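Protein PTHB1 (Homo sapiens, PDB 4YD8) serves as a subunit of the BBSome, a coat complex thought to sort specific membrane proteins to primary cilia and required for ciliogenesis. Local coordinates at residues Ile245-Leu250 / Asn271-Lys276; Leu295-Val300 / Thr304-Ile309. All coordinates share one frame; numbering follows the deposited sequence. Where two conformers were deposited one is given.

Interaction 1: residues Ile245-Leu250 / Asn271-Lys276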
loop_
_atom_site.group_PDB
_atom_site.type_symbol
_atom_site.label_atom_id
_atom_site.label_comp_id
_atom_site.label_asym_id
_atom_site.label_seq_id
_atom_site.Cartn_x
_atom_site.Cartn_y
_atom_site.Cartn_z
ATOM N N ILE A 245 3.837 -21.636 4.105
ATOM C CA ILE A 245 2.779 -21.213 5.019
ATOM C C ILE A 245 1.469 -21.975 4.816
ATOM O O ILE A 245 0.476 -21.712 5.501
ATOM C CB ILE A 245 2.497 -19.710 4.886
ATOM C CG1 ILE A 245 2.172 -19.350 3.435
ATOM C CG2 ILE A 245 3.708 -18.915 5.348
ATOM C CD1 ILE A 245 1.604 -17.953 3.279
ATOM N N GLY A 246 1.459 -22.885 3.846
ATOM C CA GLY A 246 0.353 -23.812 3.671
ATOM C C GLY A 246 -0.965 -23.229 3.194
ATOM O O GLY A 246 -2.001 -23.886 3.296
ATOM N N GLU A 247 -0.925 -22.020 2.653
ATOM C CA GLU A 247 -2.126 -21.359 2.144
ATOM C C GLU A 247 -1.721 -20.253 1.197
ATOM O O GLU A 247 -0.565 -19.838 1.196
ATOM C CB GLU A 247 -2.963 -20.777 3.300
ATOM C CG GLU A 247 -2.254 -19.654 4.035
ATOM C CD GLU A 247 -2.943 -19.309 5.345
ATOM O OE1 GLU A 247 -2.880 -20.128 6.296
ATOM O OE2 GLU A 247 -3.573 -18.232 5.413
ATOM N N GLN A 248 -2.669 -19.752 0.411
ATOM C CA GLN A 248 -2.389 -18.630 -0.482
ATOM C C GLN A 248 -2.304 -17.328 0.313
ATOM O O GLN A 248 -3.045 -17.130 1.283
ATOM C CB GLN A 248 -3.457 -18.516 -1.576
ATOM C CG GLN A 248 -3.577 -19.748 -2.471
ATOM C CD GLN A 248 -2.319 -20.022 -3.296
ATOM O OE1 GLN A 248 -1.650 -19.100 -3.777
ATOM N NE2 GLN A 248 -2.008 -21.300 -3.482
ATOM N N ALA A 249 -1.388 -16.452 -0.088
ATOM C CA ALA A 249 -1.267 -15.131 0.539
ATOM C C ALA A 249 -2.075 -14.065 -0.190
ATOM O O ALA A 249 -2.111 -14.033 -1.421
ATOM C CB ALA A 249 0.192 -14.713 0.604
ATOM N N LEU A 250 -2.712 -13.189 0.583
ATOM C CA LEU A 250 -3.412 -12.031 0.031
ATOM C C LEU A 250 -2.495 -10.813 -0.098
ATOM O O LEU A 250 -2.600 -10.035 -1.050
ATOM C CB LEU A 250 -4.615 -11.671 0.911
ATOM C CG LEU A 250 -5.773 -12.671 0.964
ATOM C CD1 LEU A 250 -6.849 -12.195 1.932
ATOM C CD2 LEU A 250 -6.360 -12.877 -0.424
ATOM N N ASN A 271 -4.770 -17.468 7.818
ATOM C CA ASN A 271 -3.913 -17.100 8.932
ATOM C C ASN A 271 -3.217 -15.785 8.678
ATOM O O ASN A 271 -3.060 -15.344 7.540
ATOM C CB ASN A 271 -2.863 -18.191 9.202
ATOM C CG ASN A 271 -3.473 -19.492 9.681
ATOM O OD1 ASN A 271 -3.601 -19.726 10.882
ATOM N ND2 ASN A 271 -3.835 -20.361 8.741
ATOM N N PHE A 272 -2.787 -15.172 9.760
ATOM C CA PHE A 272 -2.013 -13.958 9.711
ATOM C C PHE A 272 -0.655 -14.293 10.339
ATOM O O PHE A 272 -0.595 -14.908 11.415
ATOM C CB PHE A 272 -2.832 -12.868 10.437
ATOM C CG PHE A 272 -2.050 -11.756 11.043
ATOM C CD1 PHE A 272 -1.303 -10.903 10.258
ATOM C CD2 PHE A 272 -2.182 -11.475 12.394
ATOM C CE1 PHE A 272 -0.625 -9.832 10.829
ATOM C CE2 PHE A 272 -1.522 -10.412 12.967
ATOM C CZ PHE A 272 -0.739 -9.588 12.187
ATOM N N PHE A 273 0.423 -13.936 9.649
ATOM C CA PHE A 273 1.778 -14.275 10.082
ATOM C C PHE A 273 2.643 -13.042 10.334
ATOM O O PHE A 273 2.606 -12.074 9.574
ATOM C CB PHE A 273 2.501 -15.128 9.023
ATOM C CG PHE A 273 1.789 -16.396 8.639
ATOM C CD1 PHE A 273 0.748 -16.382 7.719
ATOM C CD2 PHE A 273 2.209 -17.626 9.149
ATOM C CE1 PHE A 273 0.099 -17.585 7.333
ATOM C CE2 PHE A 273 1.587 -18.822 8.763
ATOM C CZ PHE A 273 0.522 -18.799 7.873
ATOM N N CYS A 274 3.466 -13.106 11.373
ATOM C CA CYS A 274 4.543 -12.147 11.559
ATOM C C CYS A 274 5.864 -12.901 11.510
ATOM O O CYS A 274 6.123 -13.741 12.370
ATOM C CB CYS A 274 4.391 -11.402 12.890
ATOM S SG CYS A 274 5.792 -10.313 13.243
ATOM N N LEU A 275 6.688 -12.625 10.492
ATOM C CA LEU A 275 7.978 -13.307 10.328
ATOM C C LEU A 275 9.149 -12.441 10.752
ATOM O O LEU A 275 9.117 -11.210 10.589
ATOM C CB LEU A 275 8.183 -13.721 8.864
ATOM C CG LEU A 275 7.009 -14.397 8.165
ATOM C CD1 LEU A 275 7.438 -14.829 6.752
ATOM C CD2 LEU A 275 6.487 -15.595 8.960
ATOM N N LYS A 276 10.180 -13.082 11.302
ATOM C CA LYS A 276 11.480 -12.429 11.472
ATOM C C LYS A 276 12.081 -12.209 10.096
ATOM O O LYS A 276 11.675 -12.876 9.142
ATOM C CB LYS A 276 12.427 -13.271 12.334
ATOM C CG LYS A 276 12.042 -13.308 13.802
ATOM C CD LYS A 276 12.790 -14.394 14.556
ATOM C CE LYS A 276 14.289 -14.289 14.353
ATOM N NZ LYS A 276 14.788 -12.905 14.584
#

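Interaction 2: residues Leu295-Val300 / Thr304-Ile309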
loop_
_atom_site.group_PDB
_atom_site.type_symbol
_atom_site.label_atom_id
_atom_site.label_comp_id
_atom_site.label_asym_id
_atom_site.label_seq_id
_atom_site.Cartn_x
_atom_site.Cartn_y
_atom_site.Cartn_z
ATOM N N LEU A 295 -3.250 -4.044 7.455
ATOM C CA LEU A 295 -2.221 -3.032 7.588
ATOM C C LEU A 295 -1.654 -3.046 9.003
ATOM O O LEU A 295 -2.302 -2.548 9.930
ATOM C CB LEU A 295 -2.775 -1.624 7.282
ATOM C CG LEU A 295 -1.680 -0.556 7.347
ATOM C CD1 LEU A 295 -0.835 -0.596 6.073
ATOM C CD2 LEU A 295 -2.252 0.831 7.593
ATOM N N PRO A 296 -0.443 -3.609 9.178
ATOM C CA PRO A 296 0.325 -3.381 10.410
ATOM C C PRO A 296 0.684 -1.901 10.455
ATOM O O PRO A 296 1.424 -1.469 9.565
ATOM C CB PRO A 296 1.588 -4.246 10.235
ATOM C CG PRO A 296 1.298 -5.141 9.052
ATOM C CD PRO A 296 0.319 -4.390 8.188
ATOM N N TYR A 297 0.166 -1.142 11.420
ATOM C CA TYR A 297 0.157 0.324 11.280
ATOM C C TYR A 297 0.827 1.087 12.402
ATOM O O TYR A 297 1.111 2.272 12.248
ATOM C CB TYR A 297 -1.288 0.839 11.131
ATOM C CG TYR A 297 -2.142 0.727 12.393
ATOM C CD1 TYR A 297 -2.803 -0.458 12.693
ATOM C CD2 TYR A 297 -2.304 1.807 13.261
ATOM C CE1 TYR A 297 -3.587 -0.579 13.837
ATOM C CE2 TYR A 297 -3.093 1.698 14.418
ATOM C CZ TYR A 297 -3.731 0.497 14.695
ATOM O OH TYR A 297 -4.503 0.352 15.826
ATOM N N CYS A 298 1.085 0.438 13.534
ATOM C CA CYS A 298 1.786 1.133 14.614
ATOM C C CYS A 298 2.210 0.168 15.700
ATOM O O CYS A 298 1.812 -1.004 15.714
ATOM C CB CYS A 298 0.921 2.238 15.231
ATOM S SG CYS A 298 -0.269 1.691 16.500
ATOM N N SER A 299 3.023 0.678 16.613
ATOM C CA SER A 299 3.339 -0.044 17.830
ATOM C C SER A 299 2.994 0.828 19.021
ATOM O O SER A 299 3.474 1.959 19.112
ATOM C CB SER A 299 4.811 -0.443 17.869
ATOM O OG SER A 299 5.156 -0.846 19.182
ATOM N N VAL A 300 2.153 0.324 19.923
ATOM C CA VAL A 300 1.768 1.122 21.098
ATOM C C VAL A 300 2.560 0.720 22.330
ATOM O O VAL A 300 2.437 1.345 23.383
ATOM C CB VAL A 300 0.264 1.001 21.418
ATOM C CG1 VAL A 300 -0.578 1.332 20.180
ATOM C CG2 VAL A 300 -0.064 -0.395 21.945
ATOM N N THR A 304 5.590 -4.945 20.622
ATOM C CA THR A 304 4.291 -5.307 20.045
ATOM C C THR A 304 3.951 -4.484 18.808
ATOM O O THR A 304 4.517 -3.422 18.561
ATOM C CB THR A 304 3.143 -5.162 21.066
ATOM O OG1 THR A 304 2.845 -3.772 21.273
ATOM C CG2 THR A 304 3.524 -5.820 22.389
ATOM N N ILE A 305 3.014 -5.000 18.028
ATOM C CA ILE A 305 2.582 -4.315 16.822
ATOM C C ILE A 305 1.067 -4.395 16.692
ATOM O O ILE A 305 0.441 -5.427 16.984
ATOM C CB ILE A 305 3.271 -4.901 15.552
ATOM C CG1 ILE A 305 4.793 -4.752 15.657
ATOM C CG2 ILE A 305 2.752 -4.221 14.285
ATOM C CD1 ILE A 305 5.566 -5.209 14.446
ATOM N N ASN A 306 0.472 -3.274 16.286
ATOM C CA ASN A 306 -0.972 -3.227 16.026
ATOM C C ASN A 306 -1.263 -3.385 14.536
ATOM O O ASN A 306 -0.621 -2.750 13.695
ATOM C CB ASN A 306 -1.597 -1.910 16.540
ATOM C CG ASN A 306 -1.901 -1.927 18.037
ATOM O OD1 ASN A 306 -1.268 -2.640 18.816
ATOM N ND2 ASN A 306 -2.858 -1.091 18.449
ATOM N N THR A 307 -2.245 -4.223 14.214
ATOM C CA THR A 307 -2.578 -4.542 12.832
ATOM C C THR A 307 -4.073 -4.409 12.572
ATOM O O THR A 307 -4.898 -4.977 13.303
ATOM C CB THR A 307 -2.136 -5.977 12.479
ATOM O OG1 THR A 307 -0.720 -6.097 12.685
ATOM C CG2 THR A 307 -2.469 -6.295 11.015
ATOM N N LEU A 308 -4.420 -3.656 11.532
ATOM C CA LEU A 308 -5.801 -3.579 11.070
ATOM C C LEU A 308 -6.073 -4.737 10.131
ATOM O O LEU A 308 -5.260 -5.010 9.271
ATOM C CB LEU A 308 -6.067 -2.258 10.340
ATOM C CG LEU A 308 -6.324 -1.041 11.217
ATOM C CD1 LEU A 308 -5.934 0.191 10.418
ATOM C CD2 LEU A 308 -7.792 -1.002 11.574
ATOM N N ILE A 309 -7.209 -5.405 10.293
ATOM C CA ILE A 309 -7.613 -6.441 9.337
ATOM C C ILE A 309 -9.078 -6.241 8.965
ATOM O O ILE A 309 -9.956 -6.242 9.838
ATOM C CB ILE A 309 -7.403 -7.864 9.906
ATOM C CG1 ILE A 309 -5.931 -8.061 10.327
ATOM C CG2 ILE A 309 -7.844 -8.922 8.866
ATOM C CD1 ILE A 309 -5.568 -9.491 10.820
HETATM O O HOH W 1 1.413 -2.326 19.228
#

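Interaction 1: residues Ile245-Leu250 / Asn271-Lys276
Buried hydrogen bonds to a carboxylate and a small apolar contact join Glu-247 and Ile-245, on the connector between propeller strands 241-244 and 249-255, to Asn-271 and Phe-273 of strand 271-275, third in the blade that follows. Glu-247 reaches across at about a right angle to the Asn-271 side chain, and each carboxylate oxygen uses its syn lone pair. OE1 of Glu-247 accepts from ND2 of Asn-271 at 2.6 Å, with the oxygen lying slightly out of the Asn-271 amide plane, while OE2 takes the backbone N of Asn-271 at 2.8 Å. OE2 also accepts the backbone N of Arg-270, so the carboxylate holds two successive backbone amides where the turn after strand 263-268 enters strand 271-275. With CG set between the backbone N and carbonyl carbon (chi1 66°) and the chain extended beyond it, Glu-247 spans the gap although its CA and that of Asn-271 are 8.2 Å apart. Replacing it with an alanine would probably leave the amides of Arg-270 and Asn-271 without their acceptor and set the Asn-271 side chain free to turn.

The adjacent Phe-273 ring meets the connector on two sides. CG2 of Ile-245 sits over one face, offset toward the rim, in a CH-pi contact 4.1 Å from the ring centroid, and CB of Ile-245 lies 3.7 Å from CZ of Phe-273. OE1 of Glu-247 lies at the ring edge, near its plane. Such a connector, crossing from the outermost strand of one four-stranded blade to the innermost of the next, is characteristic of a beta-propeller.

Interaction 2: residues Leu295-Val300 / Thr304-Ile309
Tyr-297 and Asn-306 lean obliquely across each other in an antiparallel hairpin, with ring and amide planes 67° apart. CG of Tyr-297 stands between its own backbone N and carbonyl carbon (chi1 70°), which lays the ring across the partner strand. CE1 of Tyr-297 comes to 3.6 Å from CB of Asn-306. It also lies 3.8 Å from CG of Leu-308, whose CD1 sits over one face of the ring. At the far end, ND2 of Asn-306 gives a weak hydrogen bond to OH of Tyr-297, long at 3.4 Å but nearly straight.

Val-300 crosses the Asn-306 side chain at about a right angle, its CG1 over a face of the amide, 3.8 Å from ND2 of Asn-306. OD1 of Asn-306 accepts from a water at 2.7 Å; the same water accepts from the backbone N of Val-300 and donates to OG1 of Thr-304, a hydroxyl also bonded to Ser-301 and Gln-320. The water at OD1 and, less firmly, the weak bond at ND2 should limit the amide's rotation. Near the turn, OG of Ser-299 donates to the carbonyl O of Thr-304 at 2.7 Å.

A beta bulge underlies this layout. Leu-295 pairs with Leu-308 and Pro-296 with Thr-307, but the register then slips by one, and Cys-298 pairs with Asn-306. The backbone N of Tyr-297 donates to O of Asn-306 at 2.9 Å, and N of Asn-306 to O of Cys-298 at 2.7 Å.

The hairpin is wedged between two blades: Pro-296 and Ile-305 rest on Phe-265 of strand 263-268, whereas Leu-295, Tyr-297 and Leu-308 pack on Val-339 of strand 334-342. Strand 315-320 flanks 306-311, its Ile-318 touching Tyr-297 and Leu-308.

In the fold
From the N terminus, strand 8-17, which joins the final blade beside strand 357-362, precedes the earlier blades. Interaction 1 then closes a loop of 20 intervening residues holding most of the first two strands of its blade. Strand 281-286 completes that blade, and the chain enters the next one, where interaction 2 closes a short hairpin, with three residues between its segments. The two contacts follow in series, neither nesting nor crossing, their centres about 16 Å apart. They meet directly through Phe-272, whose CZ lies 3.5 Å from OG1 of Thr-307 and whose ring also packs on Ile-309. Together they tie three successive blades of the seven-bladed propeller that forms the protein's N-terminal part.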